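Local coordinates for protein nitrite transporter NirC (Salmonella enterica subsp. enterica serovar Typhimurium, PDB 4FC4) that carries nitrite into and out of the cell across the cytoplasmic membrane, as a pentameric channel of the formate/nitrite transporter family, at residues G41-F46 and M61-I67; V138-A142 and L204-S208; K156-C160 and G194-S198. All blocks are in the same frame, centred on the assembly; numbering follows the deposited sequence.

Contact 1 of 3, residues G41-F46 and M61-I67; sequences GIILIF and MGATFGI
This contact packs the first transmembrane helix of the formate/nitrite transporter fold against the start of the second. Residues 41-46 are regular helix. Residues 61-63 are helix too; Thr64 has phi/psi -115/1. The segments run in opposite senses, with CA pairs Ile45-Met61 at 4.8 Å and Gly41-Phe65 at 5.6 Å.

Apolar packing dominates. Ile45 (p, t) is central: CD1 lies 3.8 Å from Met61 CE and 3.7 Å from Phe65 CD1. Leu44 CD2 meets Ile67 CG2 at 4.0 Å. Ala192 of a neighbouring subunit packs on Leu44. Phe65 (t) directs its ring edge at the backbone of Gly41, where a CB would be tight.

Polar atoms also line the interface. Ile45 CG2 is 3.3 Å from Met61 O and 3.2 Å from Thr64 OG1. Thr64 (p) is hydrogen-bonded through OG1 to Val60 O.

Met61 (m, t, p) makes a Met-aromatic and CH-pi contact with Phe46: SD is 5.2 Å from the ring centroid, and CE sits 3.6 Å from it, 11° off the normal.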
ATOM      1  N   GLY B  41       4.866   4.809  19.151  1.00 36.09           N
ATOM      2  CA  GLY B  41       5.222   5.466  17.897  1.00 37.07           C
ATOM      3  C   GLY B  41       6.542   6.252  17.898  1.00 37.73           C
ATOM      4  O   GLY B  41       7.346   6.163  16.952  1.00 39.23           O
ATOM      5  N   ILE B  42       6.778   7.037  18.950  1.00 38.08           N
ATOM      6  CA  ILE B  42       7.967   7.849  19.020  1.00 36.80           C
ATOM      7  C   ILE B  42       9.219   6.945  19.151  1.00 37.99           C
ATOM      8  O   ILE B  42      10.266   7.226  18.564  1.00 40.26           O
ATOM      9  CB  ILE B  42       7.963   8.777  20.263  1.00 37.53           C
ATOM     10  CG1 ILE B  42       7.115  10.028  20.025  1.00 38.30           C
ATOM     11  CG2 ILE B  42       9.423   9.177  20.565  1.00 37.40           C
ATOM     12  CD1 ILE B  42       7.690  11.047  19.011  1.00 37.10           C
ATOM     13  N   ILE B  43       9.129   5.874  19.940  1.00 37.93           N
ATOM     14  CA  ILE B  43      10.266   4.989  20.094  1.00 37.39           C
ATOM     15  C   ILE B  43      10.582   4.425  18.703  1.00 39.15           C
ATOM     16  O   ILE B  43      11.760   4.409  18.302  1.00 38.23           O
ATOM     17  CB  ILE B  43      10.026   3.859  21.127  1.00 38.86           C
ATOM     18  CG1 ILE B  43       9.820   4.461  22.538  1.00 37.06           C
ATOM     19  CG2 ILE B  43      11.229   2.907  21.103  1.00 38.00           C
ATOM     20  CD1 ILE B  43       9.227   3.540  23.578  1.00 36.52           C
ATOM     21  N   LEU B  44       9.537   4.057  17.941  1.00 36.65           N
ATOM     22  CA  LEU B  44       9.741   3.415  16.636  1.00 37.08           C
ATOM     23  C   LEU B  44      10.547   4.357  15.737  1.00 38.19           C
ATOM     24  O   LEU B  44      11.574   3.987  15.155  1.00 38.81           O
ATOM     25  CB  LEU B  44       8.413   3.038  15.965  1.00 32.24           C
ATOM     26  CG  LEU B  44       8.524   2.670  14.462  1.00 35.04           C
ATOM     27  CD1 LEU B  44       9.587   1.585  14.206  1.00 30.70           C
ATOM     28  CD2 LEU B  44       7.163   2.174  13.966  1.00 35.16           C
ATOM     29  N   ILE B  45      10.113   5.605  15.653  1.00 40.27           N
ATOM     30  CA  ILE B  45      10.670   6.445  14.582  1.00 38.98           C
ATOM     31  C   ILE B  45      12.022   6.998  15.008  1.00 40.28           C
ATOM     32  O   ILE B  45      12.874   7.194  14.192  1.00 41.45           O
ATOM     33  CB  ILE B  45       9.717   7.574  14.153  1.00 37.40           C
ATOM     34  CG1 ILE B  45       9.475   8.540  15.335  1.00 35.33           C
ATOM     35  CG2 ILE B  45       8.410   7.005  13.593  1.00 34.68           C
ATOM     36  CD1 ILE B  45       8.914   9.886  14.887  1.00 35.02           C
ATOM     37  N   PHE B  46      12.235   7.209  16.298  1.00 43.26           N
ATOM     38  CA  PHE B  46      13.594   7.541  16.752  1.00 42.50           C
ATOM     39  C   PHE B  46      14.592   6.388  16.645  1.00 41.81           C
ATOM     40  O   PHE B  46      15.733   6.621  16.352  1.00 41.85           O
ATOM     41  CB  PHE B  46      13.557   8.187  18.120  1.00 38.77           C
ATOM     42  CG  PHE B  46      13.182   9.608  18.036  1.00 40.76           C
ATOM     43  CD1 PHE B  46      11.835   9.966  17.791  1.00 41.07           C
ATOM     44  CD2 PHE B  46      14.175  10.620  18.078  1.00 42.32           C
ATOM     45  CE1 PHE B  46      11.462  11.307  17.643  1.00 39.75           C
ATOM     46  CE2 PHE B  46      13.808  11.954  17.956  1.00 44.08           C
ATOM     47  CZ  PHE B  46      12.446  12.294  17.752  1.00 44.94           C
ATOM     48  N   MET B  61      11.154   8.756   9.215  1.00 39.13           N
ATOM     49  CA  MET B  61      10.515   8.973  10.476  1.00 41.94           C
ATOM     50  C   MET B  61       9.056   9.402  10.233  1.00 44.03           C
ATOM     51  O   MET B  61       8.198   9.049  11.009  1.00 45.29           O
ATOM     52  CB  MET B  61      11.279  10.002  11.301  1.00 39.97           C
ATOM     53  CG  MET B  61      12.593   9.474  11.793  1.00 40.90           C
ATOM     54  SD  MET B  61      13.506  10.690  12.743  1.00 41.16           S
ATOM     55  CE  MET B  61      12.618  10.708  14.309  1.00 37.09           C
ATOM     56  N   GLY B  62       8.777  10.125   9.144  1.00 44.45           N
ATOM     57  CA  GLY B  62       7.414  10.588   8.863  1.00 41.06           C
ATOM     58  C   GLY B  62       6.590   9.405   8.408  1.00 40.49           C
ATOM     59  O   GLY B  62       5.494   9.199   8.905  1.00 38.92           O
ATOM     60  N   ALA B  63       7.134   8.622   7.479  1.00 36.72           N
ATOM     61  CA  ALA B  63       6.412   7.501   6.898  1.00 36.49           C
ATOM     62  C   ALA B  63       6.090   6.386   7.931  1.00 34.94           C
ATOM     63  O   ALA B  63       5.260   5.520   7.674  1.00 36.83           O
ATOM     64  CB  ALA B  63       7.189   6.940   5.692  1.00 31.54           C
ATOM     65  N   THR B  64       6.751   6.382   9.076  1.00 33.26           N
ATOM     66  CA  THR B  64       6.596   5.264  10.013  1.00 34.20           C
ATOM     67  C   THR B  64       5.952   5.713  11.304  1.00 34.34           C
ATOM     68  O   THR B  64       5.744   4.898  12.195  1.00 35.46           O
ATOM     69  CB  THR B  64       7.927   4.512  10.314  1.00 34.35           C
ATOM     70  OG1 THR B  64       8.903   5.445  10.829  1.00 36.15           O
ATOM     71  CG2 THR B  64       8.487   3.822   9.035  1.00 29.96           C
ATOM     72  N   PHE B  65       5.600   6.990  11.408  1.00 34.18           N
ATOM     73  CA  PHE B  65       4.990   7.474  12.640  1.00 34.47           C
ATOM     74  C   PHE B  65       3.493   7.175  12.695  1.00 36.08           C
ATOM     75  O   PHE B  65       2.880   7.227  13.776  1.00 33.31           O
ATOM     76  CB  PHE B  65       5.255   8.954  12.831  1.00 32.26           C
ATOM     77  CG  PHE B  65       4.840   9.466  14.198  1.00 33.15           C
ATOM     78  CD1 PHE B  65       5.376   8.915  15.352  1.00 32.37           C
ATOM     79  CD2 PHE B  65       3.871  10.522  14.331  1.00 32.60           C
ATOM     80  CE1 PHE B  65       5.005   9.407  16.630  1.00 33.02           C
ATOM     81  CE2 PHE B  65       3.502  10.996  15.586  1.00 33.51           C
ATOM     82  CZ  PHE B  65       4.080  10.445  16.744  1.00 32.24           C
ATOM     83  N   GLY B  66       2.908   6.807  11.533  1.00 40.46           N
ATOM     84  CA  GLY B  66       1.462   6.483  11.439  1.00 39.24           C
ATOM     85  C   GLY B  66       0.842   5.621  12.565  1.00 43.47           C
ATOM     86  O   GLY B  66      -0.314   5.810  12.958  1.00 45.10           O
ATOM     87  N   ILE B  67       1.590   4.634  13.046  1.00 45.41           N
ATOM     88  CA  ILE B  67       1.097   3.750  14.095  1.00 42.97           C
ATOM     89  C   ILE B  67       0.576   4.566  15.289  1.00 40.00           C
ATOM     90  O   ILE B  67      -0.406   4.172  15.935  1.00 41.42           O
ATOM     91  CB  ILE B  67       2.174   2.708  14.492  1.00 40.42           C
ATOM     92  CG1 ILE B  67       1.693   1.847  15.670  1.00 40.02           C
ATOM     93  CG2 ILE B  67       3.468   3.429  14.798  1.00 41.62           C
ATOM     94  CD1 ILE B  67       2.434   0.563  15.849  1.00 37.35           C
TER

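Contact 2 of 3, residues V138-A142 and L204-S208; sequences VHSVA and LFALS
Both segments are helical throughout. Residues 138-142 belong to helix 137-147, and residues 204-208 to helix 198-209. Their axes approach to 9.1 Å, and the N-to-C directions differ by 127° (signed crossing angle -127°), so the pair is steeply crossed. The nearest CA pairs are His139-Ser208 at 5.4 Å and Ala142-Phe205 at 6.0 Å. Each segment closes one helical turn of its own: Ala142 N to Val138 O is 3.1 Å, and Ser208 N to Leu204 O is 3.0 Å. No hydrogen bond crosses between them.

In the formate/nitrite transporter fold this joins the short helix linking the third and fourth transmembrane helices to the second half of the broken fifth one. By family topology the site is on the periplasmic side.

Two small residues meet here. Ala142 and Ser208 point toward the opposite helix, with CB to CB at 3.7 Å. Val138 (t) reaches over the last turn: its CG1 is 3.5 Å from Ser208 N and 4.0 Å from Leu207 CB, while its CG2 is 4.1 Å from Leu204 CD1. Leu204 (t, p) lays its CG 4.2 Å from Ala142 CB, and its CD2 is 4.3 Å from Val141 CG1. Phe46 of helix 24-51 packs on Val138, Val141 and Leu204. His139 (m) has ND1 weakly hydrogen-bonded to Val133 O. Phe205 (m) also packs on Leu226 of helix 219-248. Its ring edge faces the Ala142 carbonyl, with CE1 3.6 Å from Ala142 O.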
ATOM      1  N   VAL B 138      17.701  11.137  20.027  1.00 45.90           N
ATOM      2  CA  VAL B 138      16.786  11.408  21.141  1.00 45.91           C
ATOM      3  C   VAL B 138      17.317  12.601  21.922  1.00 45.81           C
ATOM      4  O   VAL B 138      16.560  13.528  22.219  1.00 49.20           O
ATOM      5  CB  VAL B 138      16.542  10.145  22.055  1.00 47.29           C
ATOM      6  CG1 VAL B 138      16.122  10.476  23.489  1.00 44.58           C
ATOM      7  CG2 VAL B 138      15.504   9.191  21.448  1.00 43.86           C
ATOM      8  N   HIS B 139      18.612  12.623  22.219  1.00 47.91           N
ATOM      9  CA  HIS B 139      19.195  13.787  22.965  1.00 48.46           C
ATOM     10  C   HIS B 139      19.346  15.055  22.175  1.00 48.52           C
ATOM     11  O   HIS B 139      19.006  16.130  22.694  1.00 52.07           O
ATOM     12  CB  HIS B 139      20.478  13.423  23.679  1.00 46.06           C
ATOM     13  CG  HIS B 139      20.313  12.244  24.566  1.00 48.35           C
ATOM     14  ND1 HIS B 139      21.125  11.174  24.515  1.00 49.66           N
ATOM     15  CD2 HIS B 139      19.306  11.934  25.479  1.00 48.89           C
ATOM     16  CE1 HIS B 139      20.691  10.246  25.389  1.00 50.46           C
ATOM     17  NE2 HIS B 139      19.581  10.715  25.983  1.00 49.91           N
ATOM     18  N   SER B 140      19.797  14.969  20.919  1.00 44.63           N
ATOM     19  CA  SER B 140      19.998  16.193  20.178  1.00 45.15           C
ATOM     20  C   SER B 140      18.642  16.793  19.748  1.00 45.31           C
ATOM     21  O   SER B 140      18.445  18.013  19.776  1.00 45.68           O
ATOM     22  CB  SER B 140      20.970  15.997  19.039  1.00 44.20           C
ATOM     23  OG  SER B 140      20.511  14.988  18.183  1.00 44.81           O
ATOM     24  N   VAL B 141      17.671  15.956  19.415  1.00 43.96           N
ATOM     25  CA  VAL B 141      16.352  16.502  19.022  1.00 43.91           C
ATOM     26  C   VAL B 141      15.576  17.083  20.226  1.00 47.16           C
ATOM     27  O   VAL B 141      15.000  18.157  20.112  1.00 50.71           O
ATOM     28  CB  VAL B 141      15.528  15.487  18.174  1.00 40.79           C
ATOM     29  CG1 VAL B 141      14.146  16.024  17.791  1.00 37.04           C
ATOM     30  CG2 VAL B 141      16.301  15.171  16.936  1.00 37.09           C
ATOM     31  N   ALA B 142      15.619  16.414  21.385  1.00 50.76           N
ATOM     32  CA  ALA B 142      14.914  16.891  22.606  1.00 49.89           C
ATOM     33  C   ALA B 142      15.451  18.236  23.014  1.00 53.07           C
ATOM     34  O   ALA B 142      14.679  19.167  23.270  1.00 53.15           O
ATOM     35  CB  ALA B 142      15.058  15.907  23.752  1.00 47.41           C
ATOM     36  N   LEU B 204       9.233  11.890  24.115  1.00 42.99           N
ATOM     37  CA  LEU B 204      10.598  12.180  23.706  1.00 42.21           C
ATOM     38  C   LEU B 204      11.332  12.767  24.901  1.00 45.57           C
ATOM     39  O   LEU B 204      12.478  12.366  25.202  1.00 47.86           O
ATOM     40  CB  LEU B 204      10.626  13.154  22.547  1.00 39.72           C
ATOM     41  CG  LEU B 204      12.059  13.427  22.131  1.00 40.81           C
ATOM     42  CD1 LEU B 204      12.742  12.182  21.550  1.00 41.22           C
ATOM     43  CD2 LEU B 204      11.982  14.590  21.169  1.00 38.36           C
ATOM     44  N   PHE B 205      10.670  13.709  25.582  1.00 44.84           N
ATOM     45  CA  PHE B 205      11.307  14.371  26.687  1.00 47.57           C
ATOM     46  C   PHE B 205      11.657  13.420  27.798  1.00 50.63           C
ATOM     47  O   PHE B 205      12.689  13.602  28.453  1.00 52.58           O
ATOM     48  CB  PHE B 205      10.511  15.569  27.183  1.00 49.27           C
ATOM     49  CG  PHE B 205      10.469  16.723  26.196  1.00 49.37           C
ATOM     50  CD1 PHE B 205      11.574  17.066  25.462  1.00 52.38           C
ATOM     51  CD2 PHE B 205       9.305  17.453  25.991  1.00 50.91           C
ATOM     52  CE1 PHE B 205      11.527  18.115  24.547  1.00 55.08           C
ATOM     53  CE2 PHE B 205       9.254  18.509  25.086  1.00 49.88           C
ATOM     54  CZ  PHE B 205      10.369  18.837  24.359  1.00 50.00           C
ATOM     55  N   ALA B 206      10.849  12.362  27.971  1.00 51.12           N
ATOM     56  CA  ALA B 206      11.031  11.464  29.112  1.00 48.98           C
ATOM     57  C   ALA B 206      12.203  10.512  28.771  1.00 48.47           C
ATOM     58  O   ALA B 206      13.117  10.262  29.603  1.00 49.71           O
ATOM     59  CB  ALA B 206       9.721  10.746  29.462  1.00 43.29           C
ATOM     60  N   LEU B 207      12.207  10.045  27.533  1.00 43.81           N
ATOM     61  CA  LEU B 207      13.289   9.232  26.997  1.00 44.60           C
ATOM     62  C   LEU B 207      14.660   9.916  27.101  1.00 48.12           C
ATOM     63  O   LEU B 207      15.629   9.318  27.559  1.00 51.71           O
ATOM     64  CB  LEU B 207      13.003   8.947  25.522  1.00 44.29           C
ATOM     65  CG  LEU B 207      11.908   7.940  25.196  1.00 41.03           C
ATOM     66  CD1 LEU B 207      11.764   7.898  23.690  1.00 44.75           C
ATOM     67  CD2 LEU B 207      12.206   6.554  25.798  1.00 42.46           C
ATOM     68  N   SER B 208      14.763  11.168  26.666  1.00 49.36           N
ATOM     69  CA  SER B 208      16.013  11.855  26.852  1.00 51.22           C
ATOM     70  C   SER B 208      16.317  12.037  28.349  1.00 54.54           C
ATOM     71  O   SER B 208      17.481  11.874  28.794  1.00 60.22           O
ATOM     72  CB  SER B 208      16.058  13.181  26.096  1.00 49.75           C
ATOM     73  OG  SER B 208      17.343  13.743  26.291  1.00 51.53           O
TER

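Contact 3 of 3, residues K156-C160 and G194-S198; sequences KGALC and GYEHS
Tyr195 (chi1 m) and Leu159 (m, t) make a CH-pi contact. One face of the Tyr195 ring lies over Leu159, with Leu159 CB 3.6 Å from the ring centroid and 4° off the normal; Leu159 CD1 also comes to 3.4 Å from Tyr195 CE1. Cys160 (t) sets its CB 3.6 Å from Tyr195 CB. Its SG lies at the edge of the His197 ring, 3.6 Å from His197 CB. Lys156 has all four chi angles between wells and extends along the loop, bringing CE 3.0 Å from Gly194 O.

Residues 156-160 are helix. Residues 194-197 are the non-helical break in the fifth transmembrane helix, a hallmark of the formate/nitrite transporter fold. Gly194 (phi 94°) ends helix 177-192 in a Schellman motif. His197 (t) is the N-cap of the next helix, its ND1 bonded to Ala200 N. Its NE2 is hydrogen-bonded to Thr81 OG1. The position in the break is consistent with the central pore histidine of the family. Glu196 (m, m) turns to Lys145, in a salt bridge, and to Asn225.

The backbones also meet, with CA pairs Gly157-Glu196 at 4.6 Å and Lys156-Tyr195 at 4.7 Å. Gly157 CA makes a CA-H...O contact of 3.4 Å with Glu196 O. Glu196 N gives Lys156 O a weak hydrogen bond of 3.2 Å.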
ATOM      1  N   LYS B 156       4.472  26.049  15.270  1.00 46.30           N
ATOM      2  CA  LYS B 156       4.684  24.690  14.899  1.00 47.44           C
ATOM      3  C   LYS B 156       3.697  23.746  15.541  1.00 47.13           C
ATOM      4  O   LYS B 156       3.253  22.738  14.910  1.00 45.49           O
ATOM      5  CB  LYS B 156       6.100  24.272  15.195  1.00 50.35           C
ATOM      6  CG  LYS B 156       6.940  24.380  13.970  1.00 48.09           C
ATOM      7  CD  LYS B 156       8.291  24.839  14.391  1.00 51.30           C
ATOM      8  CE  LYS B 156       9.226  23.667  14.448  1.00 51.88           C
ATOM      9  NZ  LYS B 156      10.509  24.152  13.886  1.00 46.57           N
ATOM     10  N   GLY B 157       3.361  24.044  16.787  1.00 44.10           N
ATOM     11  CA  GLY B 157       2.329  23.293  17.477  1.00 45.44           C
ATOM     12  C   GLY B 157       0.953  23.540  16.852  1.00 47.22           C
ATOM     13  O   GLY B 157       0.121  22.627  16.733  1.00 47.20           O
ATOM     14  N   ALA B 158       0.714  24.769  16.407  1.00 48.45           N
ATOM     15  CA  ALA B 158      -0.544  25.046  15.715  1.00 49.61           C
ATOM     16  C   ALA B 158      -0.561  24.249  14.404  1.00 46.19           C
ATOM     17  O   ALA B 158      -1.537  23.550  14.132  1.00 46.59           O
ATOM     18  CB  ALA B 158      -0.760  26.546  15.499  1.00 47.61           C
ATOM     19  N   LEU B 159       0.534  24.266  13.643  1.00 44.12           N
ATOM     20  CA  LEU B 159       0.538  23.550  12.367  1.00 43.01           C
ATOM     21  C   LEU B 159       0.408  21.990  12.538  1.00 45.07           C
ATOM     22  O   LEU B 159      -0.274  21.301  11.774  1.00 40.90           O
ATOM     23  CB  LEU B 159       1.777  23.920  11.588  1.00 43.92           C
ATOM     24  CG  LEU B 159       1.757  25.261  10.860  1.00 47.12           C
ATOM     25  CD1 LEU B 159       3.192  25.674  10.584  1.00 44.58           C
ATOM     26  CD2 LEU B 159       0.948  25.268   9.564  1.00 46.67           C
ATOM     27  N   CYS B 160       1.060  21.453  13.559  1.00 43.57           N
ATOM     28  CA  CYS B 160       0.933  20.066  13.873  1.00 44.47           C
ATOM     29  C   CYS B 160      -0.545  19.622  14.080  1.00 43.61           C
ATOM     30  O   CYS B 160      -1.010  18.698  13.412  1.00 42.03           O
ATOM     31  CB  CYS B 160       1.768  19.734  15.122  1.00 43.83           C
ATOM     32  SG  CYS B 160       1.371  18.073  15.701  1.00 45.01           S
ATOM     33  N   GLY B 194       8.576  19.170  10.202  1.00 38.73           N
ATOM     34  CA  GLY B 194       9.109  19.846  11.414  1.00 35.49           C
ATOM     35  C   GLY B 194       8.067  20.247  12.474  1.00 39.04           C
ATOM     36  O   GLY B 194       8.413  20.957  13.406  1.00 40.04           O
ATOM     37  N   TYR B 195       6.791  19.830  12.395  1.00 37.41           N
ATOM     38  CA  TYR B 195       5.823  20.416  13.356  1.00 39.22           C
ATOM     39  C   TYR B 195       5.846  19.746  14.790  1.00 40.46           C
ATOM     40  O   TYR B 195       6.396  18.686  14.977  1.00 41.46           O
ATOM     41  CB  TYR B 195       4.415  20.480  12.778  1.00 36.30           C
ATOM     42  CG  TYR B 195       4.301  21.123  11.427  1.00 39.62           C
ATOM     43  CD1 TYR B 195       5.080  22.235  11.069  1.00 39.78           C
ATOM     44  CD2 TYR B 195       3.396  20.607  10.475  1.00 42.03           C
ATOM     45  CE1 TYR B 195       4.956  22.826   9.811  1.00 40.58           C
ATOM     46  CE2 TYR B 195       3.271  21.179   9.220  1.00 43.22           C
ATOM     47  CZ  TYR B 195       4.034  22.292   8.896  1.00 43.24           C
ATOM     48  OH  TYR B 195       3.886  22.820   7.639  1.00 41.36           O
ATOM     49  N   GLU B 196       5.250  20.373  15.786  1.00 41.24           N
ATOM     50  CA  GLU B 196       5.432  19.950  17.203  1.00 44.73           C
ATOM     51  C   GLU B 196       4.146  19.345  17.776  1.00 45.67           C
ATOM     52  O   GLU B 196       3.091  20.013  17.784  1.00 47.45           O
ATOM     53  CB  GLU B 196       5.818  21.179  18.088  1.00 47.80           C
ATOM     54  CG  GLU B 196       7.231  21.760  17.919  1.00 48.59           C
ATOM     55  CD  GLU B 196       8.354  20.834  18.377  1.00 49.77           C
ATOM     56  OE1 GLU B 196       8.635  20.645  19.596  1.00 46.00           O
ATOM     57  OE2 GLU B 196       8.958  20.258  17.474  1.00 50.35           O
ATOM     58  N   HIS B 197       4.216  18.109  18.273  1.00 43.91           N
ATOM     59  CA  HIS B 197       3.046  17.469  18.897  1.00 41.28           C
ATOM     60  C   HIS B 197       3.277  17.411  20.381  1.00 40.71           C
ATOM     61  O   HIS B 197       4.266  16.851  20.814  1.00 42.36           O
ATOM     62  CB  HIS B 197       2.781  16.058  18.284  1.00 41.22           C
ATOM     63  CG  HIS B 197       1.467  15.449  18.722  1.00 36.42           C
ATOM     64  ND1 HIS B 197       1.407  14.373  19.501  1.00 36.50           N
ATOM     65  CD2 HIS B 197       0.127  15.866  18.501  1.00 37.17           C
ATOM     66  CE1 HIS B 197       0.088  14.092  19.793  1.00 37.15           C
ATOM     67  NE2 HIS B 197      -0.686  14.999  19.150  1.00 36.14           N
ATOM     68  N   SER B 198       2.436  18.085  21.163  1.00 45.84           N
ATOM     69  CA  SER B 198       2.614  18.203  22.651  1.00 44.74           C
ATOM     70  C   SER B 198       2.751  16.821  23.360  1.00 44.33           C
ATOM     71  O   SER B 198       3.757  16.548  24.022  1.00 42.56           O
ATOM     72  CB  SER B 198       1.477  19.026  23.271  1.00 42.92           C
ATOM     73  OG  SER B 198       0.219  18.330  23.156  1.00 43.23           O
TER

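In the fold
From the N terminus, contact 1 comes first. It closes a loop of 14 residues, from helix 24-51 to the start of the second transmembrane helix. Contact 2 opens later, at helix 137-147, and closes a loop of 61 residues at helix 198-209. Contact 3 is nested inside that loop. It ties helix 150-172 to the break between helices 177-192 and 198-209. Contact 2 involves the helix after this break. Contacts 1 and 2 touch: Phe46 and Ile42 pack on side chains of contact 2. Within one chain contact 3 touches neither; its nearest atoms are about 5 Å from each. Between subunits, Ile43 of contact 1 packs on Tyr195 of a neighbouring copy.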